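Local coordinates for FAD:protein FMN transferase (Vibrio cholerae, PDB 6NXI) that probably transfers the FMN moiety of FAD to a threonine hydroxyl of target flavoproteins, using magnesium as cofactor, at residues V80-A84 with L153-A157; L102-W106 with P118-L123. All blocks are in the same frame, centred on the assembly; numbering follows the deposited sequence.

Interaction 1. Residues V80-A84 with L153-A157; sequences VVKEA and LSTIA. With MG (magnesium ion), chain C; FAD (flavin-adenine dinucleotide), chain B.
Val80 meets Ile156 and Leu153 through one branch, CG1. CG1 approaches Ile156 CG2 to 3.8 Å, and the two side chains run alongside each other, pointing opposite ways. The same methyl also reaches Leu153 CD1. Val81, one residue on, presents CG2 and lies nearly perpendicular to Leu153, at 4.1 Å from CG2 to CD1, so that Leu153 CD1 sits against both valines. Val81 also touches Leu135 and Ile137 of strand 135-138.

The apolar face of helix 75-90 thus backs a tight turn that leads into helix 157-171, where Ile156 holds the N-cap position and Leu153 O accepts from both Ile156 N and Ala157 N. The far side of this turn is part of the flavin and magnesium site. Ser154 O accepts a hydrogen bond from FAD O4' at 2.9 Å, and Thr155 OG1 donates to FAD O5B at 3.0 Å. Thr155 binds the magnesium ion through O at 2.3 Å and, at a longer 2.6 Å, through OG1, beside FAD O2A and the side chains of Asp269 and Thr273.

Glu83 contributes its aliphatic part alone: CG lies 3.9 Å from Ile156 CD1, and the chain then bends at chi2 (68°), taking the carboxylate away to a hydrogen bond with Thr267 and a salt bridge with Arg86. At Ala84 the backbone N lies 3.8 Å from Ile156 CD1. With both torsions of Ile156 extended (chi1 -173°, chi2 171°), CD1 reaches the helix backbone, while CG2 meets Val80. Met266 of helix 265-278 also touches Val80, Glu83 and Ile156.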
loop_
_atom_site.group_PDB
_atom_site.type_symbol
_atom_site.label_atom_id
_atom_site.label_comp_id
_atom_site.label_asym_id
_atom_site.label_seq_id
_atom_site.Cartn_x
_atom_site.Cartn_y
_atom_site.Cartn_z
ATOM N N VAL A 80 -1.580 -8.783 -8.773
ATOM C CA VAL A 80 -1.440 -7.420 -8.206
ATOM C C VAL A 80 -1.879 -6.370 -9.217
ATOM O O VAL A 80 -2.640 -5.466 -8.871
ATOM C CB VAL A 80 -0.001 -7.204 -7.719
ATOM C CG1 VAL A 80 0.206 -5.757 -7.305
ATOM C CG2 VAL A 80 0.329 -8.192 -6.603
ATOM N N VAL A 81 -1.544 -6.549 -10.489
ATOM C CA VAL A 81 -1.983 -5.546 -11.497
ATOM C C VAL A 81 -3.505 -5.606 -11.675
ATOM O O VAL A 81 -4.149 -4.561 -11.772
ATOM C CB VAL A 81 -1.225 -5.684 -12.837
ATOM C CG1 VAL A 81 -1.790 -4.722 -13.864
ATOM C CG2 VAL A 81 0.255 -5.401 -12.625
ATOM N N LYS A 82 -4.095 -6.798 -11.663
ATOM C CA LYS A 82 -5.561 -6.925 -11.779
ATOM C C LYS A 82 -6.257 -6.188 -10.627
ATOM O O LYS A 82 -7.272 -5.508 -10.884
ATOM C CB LYS A 82 -5.951 -8.393 -11.792
ATOM C CG LYS A 82 -7.411 -8.638 -12.123
ATOM C CD LYS A 82 -7.711 -10.112 -12.348
ATOM C CE LYS A 82 -6.724 -10.808 -13.270
ATOM N NZ LYS A 82 -6.952 -10.526 -14.716
ATOM N N GLU A 83 -5.713 -6.334 -9.434
ATOM C CA GLU A 83 -6.279 -5.694 -8.223
ATOM C C GLU A 83 -6.087 -4.187 -8.390
ATOM O O GLU A 83 -7.008 -3.452 -8.130
ATOM C CB GLU A 83 -5.643 -6.247 -6.961
ATOM C CG GLU A 83 -6.276 -5.663 -5.716
ATOM C CD GLU A 83 -7.727 -6.050 -5.428
ATOM O OE1 GLU A 83 -8.396 -6.741 -6.282
ATOM O OE2 GLU A 83 -8.210 -5.588 -4.349
ATOM N N ALA A 84 -4.963 -3.747 -8.895
ATOM C CA ALA A 84 -4.733 -2.305 -9.106
ATOM C C ALA A 84 -5.785 -1.706 -10.062
ATOM O O ALA A 84 -6.249 -0.521 -9.869
ATOM C CB ALA A 84 -3.340 -2.036 -9.626
ATOM N N LEU A 153 4.041 -0.101 -8.656
ATOM C CA LEU A 153 3.170 -0.848 -7.742
ATOM C C LEU A 153 3.545 -0.561 -6.284
ATOM O O LEU A 153 3.140 -1.335 -5.431
ATOM C CB LEU A 153 3.232 -2.346 -8.063
ATOM C CG LEU A 153 2.825 -2.674 -9.500
ATOM C CD1 LEU A 153 3.017 -4.159 -9.791
ATOM C CD2 LEU A 153 1.395 -2.248 -9.750
ATOM N N SER A 154 4.163 0.576 -6.016
ATOM C CA SER A 154 4.593 0.935 -4.629
ATOM C C SER A 154 3.416 0.958 -3.666
ATOM O O SER A 154 3.621 0.784 -2.436
ATOM C CB SER A 154 5.294 2.288 -4.671
ATOM O OG SER A 154 6.546 2.141 -5.305
ATOM N N THR A 155 2.216 1.219 -4.184
ATOM C CA THR A 155 1.025 1.504 -3.366
ATOM C C THR A 155 0.380 0.203 -2.965
ATOM O O THR A 155 -0.597 0.283 -2.230
ATOM C CB THR A 155 0.043 2.401 -4.103
ATOM O OG1 THR A 155 -0.818 3.013 -3.149
ATOM C CG2 THR A 155 -0.788 1.701 -5.131
ATOM N N ILE A 156 0.807 -0.925 -3.532
ATOM C CA ILE A 156 -0.035 -2.148 -3.411
ATOM C C ILE A 156 0.841 -3.361 -3.203
ATOM O O ILE A 156 0.363 -4.377 -2.583
ATOM C CB ILE A 156 -0.972 -2.252 -4.619
ATOM C CG1 ILE A 156 -1.992 -3.390 -4.482
ATOM C CG2 ILE A 156 -0.170 -2.285 -5.925
ATOM C CD1 ILE A 156 -3.086 -3.353 -5.584
ATOM N N ALA A 157 2.018 -3.414 -3.824
ATOM C CA ALA A 157 2.826 -4.650 -3.724
ATOM C C ALA A 157 3.376 -4.835 -2.297
ATOM O O ALA A 157 3.730 -6.011 -1.968
ATOM C CB ALA A 157 3.903 -4.649 -4.755
HETATM MG MG MG C . -1.249 1.977 -0.755
HETATM P PA FAD B . 1.230 4.342 -0.165
HETATM O O1A FAD B . 0.554 5.510 0.459
HETATM O O2A FAD B . 0.731 2.977 0.100
HETATM O O5B FAD B . 1.310 4.541 -1.749
HETATM C C5B FAD B . 2.108 5.675 -2.179
HETATM C C4B FAD B . 3.057 5.285 -3.286
HETATM O O4B FAD B . 2.357 4.803 -4.460
HETATM C C3B FAD B . 3.899 6.470 -3.756
HETATM O O3B FAD B . 5.129 6.509 -3.031
HETATM C C2B FAD B . 4.070 6.202 -5.256
HETATM O O2B FAD B . 5.124 5.295 -5.493
HETATM C C1B FAD B . 2.739 5.553 -5.610
HETATM N N9A FAD B . 1.648 6.448 -5.932
HETATM C C8A FAD B . 1.534 7.822 -5.677
HETATM N N7A FAD B . 0.344 8.275 -5.989
HETATM C C5A FAD B . -0.352 7.206 -6.516
HETATM C C6A FAD B . -1.647 7.095 -7.044
HETATM N N6A FAD B . -2.542 8.098 -7.074
HETATM N N1A FAD B . -2.033 5.863 -7.432
HETATM C C2A FAD B . -1.140 4.855 -7.383
HETATM N N3A FAD B . 0.108 4.841 -6.899
HETATM C C4A FAD B . 0.445 6.075 -6.483
HETATM N N1 FAD B . 11.969 2.161 -2.008
HETATM C C2 FAD B . 13.330 2.342 -2.131
HETATM O O2 FAD B . 13.860 3.406 -1.743
HETATM N N3 FAD B . 14.137 1.375 -2.639
HETATM C C4 FAD B . 13.651 0.173 -3.083
HETATM O O4 FAD B . 14.400 -0.665 -3.565
HETATM C C4X FAD B . 12.236 -0.046 -2.994
HETATM N N5 FAD B . 11.736 -1.185 -3.426
HETATM C C5X FAD B . 10.376 -1.369 -3.341
HETATM C C6 FAD B . 9.816 -2.571 -3.819
HETATM C C7 FAD B . 8.465 -2.840 -3.769
HETATM C C7M FAD B . 7.935 -4.154 -4.296
HETATM C C8 FAD B . 7.609 -1.869 -3.195
HETATM C C8M FAD B . 6.121 -2.086 -3.118
HETATM C C9 FAD B . 8.150 -0.670 -2.720
HETATM C C9A FAD B . 9.524 -0.397 -2.771
HETATM N N10 FAD B . 10.094 0.803 -2.329
HETATM C C10 FAD B . 11.457 1.022 -2.422
HETATM C "C1'" FAD B . 9.250 1.821 -1.667
HETATM C "C2'" FAD B . 8.423 2.640 -2.591
HETATM O "O2'" FAD B . 9.253 3.417 -3.449
HETATM C "C3'" FAD B . 7.536 3.588 -1.766
HETATM O "O3'" FAD B . 8.290 4.510 -1.011
HETATM C "C4'" FAD B . 6.653 2.892 -0.748
HETATM O "O4'" FAD B . 6.149 1.692 -1.312
HETATM C "C5'" FAD B . 5.561 3.807 -0.230
HETATM O "O5'" FAD B . 4.652 3.009 0.566
HETATM P P FAD B . 3.575 3.737 1.469
HETATM O O1P FAD B . 4.158 4.851 2.212
HETATM O O2P FAD B . 2.874 2.566 2.122
HETATM O O3P FAD B . 2.727 4.391 0.296
#

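Interaction 2. Residues L102-W106 with P118-L123; sequences LVNLW and PTDEEL. With FAD (flavin-adenine dinucleotide), chain B.
The end of helix 100-105 packs against the start of helix 120-127, with eleven residues between the two segments, and Leu105 and Trp106 of the first receive Pro118 and Leu123 of the second. Pro118 CG stands over the face of the Trp106 six-membered ring, 3.8 Å from its centroid and 13° off the normal, which meets the criteria for a CH-pi contact. Pro118 CD comes to 3.5 Å from Trp106 CZ3. The indole is also held at its NE1, which donates to Gly248 O.

Leu105 lies beside the proline, its CG 3.8 Å from Pro118 CG, and its CD2 lies on the same side of the indole as that proline. This is apolar packing of the C-terminal end of helix 100-105 on the residues that lead into and begin helix 120-127: Thr119 is the N-cap, and its OG1 accepts from Glu122 N at 3.0 Å along a nearly straight N-H line (166°). Leu123 CD1 rests against two leucines, 3.9 Å from Leu105 CD2 and 3.8 Å from Leu102 CD2, with the Leu102 side chain nearly perpendicular to its own. From another side of the first helix, Val103 CG1 touches FAD O2B at 3.6 Å.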
loop_
_atom_site.group_PDB
_atom_site.type_symbol
_atom_site.label_atom_id
_atom_site.label_comp_id
_atom_site.label_asym_id
_atom_site.label_seq_id
_atom_site.Cartn_x
_atom_site.Cartn_y
_atom_site.Cartn_z
ATOM N N LEU A 102 5.014 10.516 -13.046
ATOM C CA LEU A 102 4.755 11.685 -12.159
ATOM C C LEU A 102 5.391 11.455 -10.797
ATOM O O LEU A 102 6.040 12.358 -10.267
ATOM C CB LEU A 102 3.246 11.891 -12.064
ATOM C CG LEU A 102 2.550 12.202 -13.399
ATOM C CD1 LEU A 102 1.079 11.939 -13.310
ATOM C CD2 LEU A 102 2.782 13.647 -13.782
ATOM N N VAL A 103 5.275 10.252 -10.262
ATOM C CA VAL A 103 5.966 9.923 -8.982
ATOM C C VAL A 103 7.470 10.199 -9.158
ATOM O O VAL A 103 8.128 10.788 -8.301
ATOM C CB VAL A 103 5.707 8.458 -8.621
ATOM C CG1 VAL A 103 6.580 7.986 -7.474
ATOM C CG2 VAL A 103 4.224 8.215 -8.335
ATOM N N ASN A 104 8.014 9.772 -10.290
ATOM C CA ASN A 104 9.445 9.909 -10.587
ATOM C C ASN A 104 9.760 11.396 -10.761
ATOM O O ASN A 104 10.738 11.851 -10.159
ATOM C CB ASN A 104 9.834 9.098 -11.806
ATOM C CG ASN A 104 9.702 7.598 -11.595
ATOM O OD1 ASN A 104 9.395 7.143 -10.506
ATOM N ND2 ASN A 104 9.804 6.852 -12.691
ATOM N N LEU A 105 8.935 12.138 -11.500
ATOM C CA LEU A 105 9.159 13.600 -11.705
ATOM C C LEU A 105 9.299 14.324 -10.361
ATOM O O LEU A 105 10.160 15.224 -10.237
ATOM C CB LEU A 105 8.017 14.161 -12.544
ATOM C CG LEU A 105 8.110 15.655 -12.850
ATOM C CD1 LEU A 105 9.239 15.957 -13.831
ATOM C CD2 LEU A 105 6.794 16.177 -13.378
ATOM N N TRP A 106 8.407 14.031 -9.432
ATOM C CA TRP A 106 8.329 14.781 -8.161
ATOM C C TRP A 106 9.400 14.348 -7.163
ATOM O O TRP A 106 9.455 14.941 -6.098
ATOM C CB TRP A 106 6.909 14.708 -7.612
ATOM C CG TRP A 106 5.967 15.552 -8.409
ATOM C CD1 TRP A 106 4.984 15.144 -9.257
ATOM C CD2 TRP A 106 5.974 16.990 -8.496
ATOM N NE1 TRP A 106 4.381 16.215 -9.841
ATOM C CE2 TRP A 106 4.935 17.353 -9.372
ATOM C CE3 TRP A 106 6.681 17.983 -7.817
ATOM C CZ2 TRP A 106 4.634 18.678 -9.662
ATOM C CZ3 TRP A 106 6.369 19.299 -8.092
ATOM C CH2 TRP A 106 5.365 19.617 -9.006
ATOM N N PRO A 118 9.435 21.180 -11.177
ATOM C CA PRO A 118 9.199 20.949 -12.603
ATOM C C PRO A 118 8.382 22.078 -13.238
ATOM O O PRO A 118 7.508 22.589 -12.600
ATOM C CB PRO A 118 8.326 19.694 -12.648
ATOM C CG PRO A 118 8.410 19.098 -11.288
ATOM C CD PRO A 118 8.884 20.143 -10.306
ATOM N N THR A 119 8.706 22.442 -14.465
ATOM C CA THR A 119 7.937 23.396 -15.282
ATOM C C THR A 119 6.585 22.771 -15.617
ATOM O O THR A 119 6.451 21.523 -15.613
ATOM C CB THR A 119 8.689 23.829 -16.547
ATOM O OG1 THR A 119 8.774 22.739 -17.458
ATOM C CG2 THR A 119 10.092 24.330 -16.269
ATOM N N ASP A 120 5.618 23.624 -15.934
ATOM C CA ASP A 120 4.289 23.171 -16.412
ATOM C C ASP A 120 4.509 22.351 -17.689
ATOM O O ASP A 120 3.815 21.336 -17.870
ATOM C CB ASP A 120 3.334 24.356 -16.602
ATOM C CG ASP A 120 2.658 24.815 -15.316
ATOM O OD1 ASP A 120 3.127 24.471 -14.225
ATOM O OD2 ASP A 120 1.667 25.561 -15.416
ATOM N N GLU A 121 5.499 22.703 -18.513
ATOM C CA GLU A 121 5.749 21.925 -19.756
ATOM C C GLU A 121 6.269 20.526 -19.438
ATOM O O GLU A 121 5.805 19.563 -20.087
ATOM C CB GLU A 121 6.737 22.622 -20.683
ATOM C CG GLU A 121 6.147 23.858 -21.301
ATOM C CD GLU A 121 6.244 25.133 -20.482
ATOM O OE1 GLU A 121 6.554 25.082 -19.239
ATOM O OE2 GLU A 121 6.027 26.191 -21.091
ATOM N N GLU A 122 7.218 20.375 -18.512
ATOM C CA GLU A 122 7.725 19.032 -18.122
ATOM C C GLU A 122 6.587 18.240 -17.485
ATOM O O GLU A 122 6.478 17.001 -17.730
ATOM C CB GLU A 122 8.909 19.133 -17.154
ATOM C CG GLU A 122 9.565 17.776 -16.910
ATOM C CD GLU A 122 10.897 17.718 -16.175
ATOM O OE1 GLU A 122 11.077 18.498 -15.229
ATOM O OE2 GLU A 122 11.743 16.839 -16.517
ATOM N N LEU A 123 5.808 18.915 -16.630
ATOM C CA LEU A 123 4.690 18.219 -15.939
ATOM C C LEU A 123 3.731 17.686 -17.025
ATOM O O LEU A 123 3.336 16.520 -16.977
ATOM C CB LEU A 123 3.992 19.189 -14.990
ATOM C CG LEU A 123 2.735 18.671 -14.317
ATOM C CD1 LEU A 123 3.063 17.419 -13.516
ATOM C CD2 LEU A 123 2.125 19.719 -13.417
HETATM P PA FAD B . 1.230 4.342 -0.165
HETATM O O1A FAD B . 0.554 5.510 0.459
HETATM O O2A FAD B . 0.731 2.977 0.100
HETATM O O5B FAD B . 1.310 4.541 -1.749
HETATM C C5B FAD B . 2.108 5.675 -2.179
HETATM C C4B FAD B . 3.057 5.285 -3.286
HETATM O O4B FAD B . 2.357 4.803 -4.460
HETATM C C3B FAD B . 3.899 6.470 -3.756
HETATM O O3B FAD B . 5.129 6.509 -3.031
HETATM C C2B FAD B . 4.070 6.202 -5.256
HETATM O O2B FAD B . 5.124 5.295 -5.493
HETATM C C1B FAD B . 2.739 5.553 -5.610
HETATM N N9A FAD B . 1.648 6.448 -5.932
HETATM C C8A FAD B . 1.534 7.822 -5.677
HETATM N N7A FAD B . 0.344 8.275 -5.989
HETATM C C5A FAD B . -0.352 7.206 -6.516
HETATM C C6A FAD B . -1.647 7.095 -7.044
HETATM N N6A FAD B . -2.542 8.098 -7.074
HETATM N N1A FAD B . -2.033 5.863 -7.432
HETATM C C2A FAD B . -1.140 4.855 -7.383
HETATM N N3A FAD B . 0.108 4.841 -6.899
HETATM C C4A FAD B . 0.445 6.075 -6.483
HETATM N N1 FAD B . 11.969 2.161 -2.008
HETATM C C2 FAD B . 13.330 2.342 -2.131
HETATM O O2 FAD B . 13.860 3.406 -1.743
HETATM N N3 FAD B . 14.137 1.375 -2.639
HETATM C C4 FAD B . 13.651 0.173 -3.083
HETATM O O4 FAD B . 14.400 -0.665 -3.565
HETATM C C4X FAD B . 12.236 -0.046 -2.994
HETATM N N5 FAD B . 11.736 -1.185 -3.426
HETATM C C5X FAD B . 10.376 -1.369 -3.341
HETATM C C6 FAD B . 9.816 -2.571 -3.819
HETATM C C7 FAD B . 8.465 -2.840 -3.769
HETATM C C7M FAD B . 7.935 -4.154 -4.296
HETATM C C8 FAD B . 7.609 -1.869 -3.195
HETATM C C8M FAD B . 6.121 -2.086 -3.118
HETATM C C9 FAD B . 8.150 -0.670 -2.720
HETATM C C9A FAD B . 9.524 -0.397 -2.771
HETATM N N10 FAD B . 10.094 0.803 -2.329
HETATM C C10 FAD B . 11.457 1.022 -2.422
HETATM C "C1'" FAD B . 9.250 1.821 -1.667
HETATM C "C2'" FAD B . 8.423 2.640 -2.591
HETATM O "O2'" FAD B . 9.253 3.417 -3.449
HETATM C "C3'" FAD B . 7.536 3.588 -1.766
HETATM O "O3'" FAD B . 8.290 4.510 -1.011
HETATM C "C4'" FAD B . 6.653 2.892 -0.748
HETATM O "O4'" FAD B . 6.149 1.692 -1.312
HETATM C "C5'" FAD B . 5.561 3.807 -0.230
HETATM O "O5'" FAD B . 4.652 3.009 0.566
HETATM P P FAD B . 3.575 3.737 1.469
HETATM O O1P FAD B . 4.158 4.851 2.212
HETATM O O2P FAD B . 2.874 2.566 2.122
HETATM O O3P FAD B . 2.727 4.391 0.296
#

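From the N terminus, helix 75-90 comes first and carries residues 80-84; helix 100-105 follows it. Interaction 2 then closes a short loop of eleven residues between 102-106 and 118-123, bringing the two small helices 100-105 and 120-127 together. The chain continues through strands 135-138 and 141-144 before 153-157 returns to 80-84. Interaction 1 thereby ties helix 75-90 to the turn leading into helix 157-171; 68 residues lie between its two segments and include all of interaction 2, so the loops do not cross. Their centres lie 23 Å apart, with nearest atoms about 6 Å apart. Both interactions border FAD, at different parts of the cofactor.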